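Local structure of putative surface-anchored fimbrial subunit (Corynebacterium diphtheriae, 3HR6) at residues K313-G317 with T399-Y403. The protein forms the shaft of a surface pilus as its major pilin, built of tandem Ig-like modules stabilised by isopeptide and disulfide bonds. Residues are numbered along the deposited sequence.
Sequences KSFDG and TASGY
Residues 313-315 end a long, extended β-strand; Asp316 enters the left-handed region (phi/psi 36/51°), and Gly317 follows at 87/-6°, where a side chain would strike the preceding carbonyl. Against this strand end packs loop 399-403, with Phe315 opposite Tyr403 (CA to CA 8.3 Å). Thr399 sets its hydroxyl OG1 3.6 Å from Phe315 CE1, at the ring edge, where it also bonds weakly to Asn432 OD1. Ala400 CB, a single methyl, can sit 3.5 Å from Phe315 CE1. A type II β turn then runs to Tyr403, closed by the backbone hydrogen bond from Tyr403 N to Ala400 O (3.2 Å); exposed Ser401 is second, and Gly402, with phi 81°, suits the third position. Tyr403 (chi1 m) lays its ring face on the edge of buried, wholly apolar Phe315 (also m) in a T-shaped stack, centroids 5.0 Å apart, planes at 78°. Tyr403 OH lies 3.6 Å from Phe315 CB and hydrogen-bonds weakly with Arg324 NH1, while Asp316 OD2 reaches Tyr403 CE1 at 3.1 Å. Lys313 NZ, hydrogen-bonded to Ser314 O (3.1 Å), is covalently joined to Asn432 CG on parallel strand 424-432: the intramolecular Lys-Asn isopeptide crosslink characteristic of Ig-like modules in Gram-positive pilins.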
loop_
_atom_site.group_PDB
_atom_site.type_symbol
_atom_site.label_atom_id
_atom_site.label_comp_id
_atom_site.label_asym_id
_atom_site.label_seq_id
_atom_site.Cartn_x
_atom_site.Cartn_y
_atom_site.Cartn_z
ATOM N N LYS A 313 16.474 -34.307 -16.080
ATOM C CA LYS A 313 17.117 -35.582 -15.734
ATOM C C LYS A 313 17.255 -36.459 -16.955
ATOM O O LYS A 313 16.359 -36.529 -17.802
ATOM C CB LYS A 313 16.279 -36.324 -14.685
ATOM C CG LYS A 313 16.950 -37.565 -14.097
ATOM C CD LYS A 313 17.983 -37.189 -13.073
ATOM C CE LYS A 313 18.563 -38.408 -12.384
ATOM N NZ LYS A 313 19.275 -39.399 -13.220
ATOM N N SER A 314 18.411 -37.113 -17.086
ATOM C CA SER A 314 18.611 -38.085 -18.130
ATOM C C SER A 314 19.194 -39.339 -17.462
ATOM O O SER A 314 19.644 -39.281 -16.297
ATOM C CB SER A 314 19.538 -37.533 -19.219
ATOM O OG SER A 314 20.755 -37.083 -18.659
ATOM N N PHE A 315 19.101 -40.451 -18.169
ATOM C CA PHE A 315 19.660 -41.725 -17.740
ATOM C C PHE A 315 20.573 -42.231 -18.845
ATOM O O PHE A 315 20.160 -42.526 -19.967
ATOM C CB PHE A 315 18.561 -42.720 -17.383
ATOM C CG PHE A 315 17.824 -42.361 -16.138
ATOM C CD1 PHE A 315 18.217 -42.867 -14.904
ATOM C CD2 PHE A 315 16.753 -41.488 -16.178
ATOM C CE1 PHE A 315 17.551 -42.493 -13.716
ATOM C CE2 PHE A 315 16.074 -41.157 -15.033
ATOM C CZ PHE A 315 16.473 -41.636 -13.785
ATOM N N ASP A 316 21.857 -42.306 -18.510
ATOM C CA ASP A 316 22.926 -42.490 -19.486
ATOM C C ASP A 316 22.641 -41.758 -20.789
ATOM O O ASP A 316 22.695 -42.334 -21.864
ATOM C CB ASP A 316 23.247 -43.977 -19.702
ATOM C CG ASP A 316 23.962 -44.580 -18.503
ATOM O OD1 ASP A 316 25.075 -44.120 -18.160
ATOM O OD2 ASP A 316 23.389 -45.489 -17.881
ATOM N N GLY A 317 22.309 -40.478 -20.667
ATOM C CA GLY A 317 22.182 -39.615 -21.835
ATOM C C GLY A 317 20.812 -39.634 -22.486
ATOM O O GLY A 317 20.559 -38.841 -23.391
ATOM N N THR A 399 16.677 -43.313 -7.322
ATOM C CA THR A 399 16.928 -43.319 -8.741
ATOM C C THR A 399 16.326 -44.568 -9.382
ATOM O O THR A 399 15.526 -45.255 -8.764
ATOM C CB THR A 399 18.423 -43.181 -8.969
ATOM O OG1 THR A 399 18.683 -42.911 -10.352
ATOM C CG2 THR A 399 19.157 -44.451 -8.486
ATOM N N ALA A 400 16.664 -44.820 -10.638
ATOM C CA ALA A 400 16.073 -45.919 -11.380
ATOM C C ALA A 400 16.792 -47.225 -11.050
ATOM O O ALA A 400 17.900 -47.201 -10.527
ATOM C CB ALA A 400 16.134 -45.628 -12.857
ATOM N N SER A 401 16.148 -48.350 -11.366
ATOM C CA SER A 401 16.749 -49.697 -11.206
ATOM C C SER A 401 18.113 -49.779 -11.866
ATOM O O SER A 401 18.232 -49.542 -13.072
ATOM C CB SER A 401 15.861 -50.764 -11.857
ATOM O OG SER A 401 14.819 -51.126 -10.977
ATOM N N GLY A 402 19.131 -50.171 -11.101
ATOM C CA GLY A 402 20.451 -50.403 -11.671
ATOM C C GLY A 402 21.330 -49.189 -11.906
ATOM O O GLY A 402 22.430 -49.314 -12.461
ATOM N N TYR A 403 20.857 -48.019 -11.462
ATOM C CA TYR A 403 21.609 -46.775 -11.506
ATOM C C TYR A 403 22.205 -46.482 -10.131
ATOM O O TYR A 403 21.696 -46.970 -9.120
ATOM C CB TYR A 403 20.704 -45.605 -11.959
ATOM C CG TYR A 403 20.484 -45.670 -13.450
ATOM C CD1 TYR A 403 21.314 -44.980 -14.314
ATOM C CD2 TYR A 403 19.518 -46.481 -13.981
ATOM C CE1 TYR A 403 21.166 -45.091 -15.704
ATOM C CE2 TYR A 403 19.352 -46.595 -15.361
ATOM C CZ TYR A 403 20.185 -45.901 -16.214
ATOM O OH TYR A 403 19.995 -46.013 -17.589
#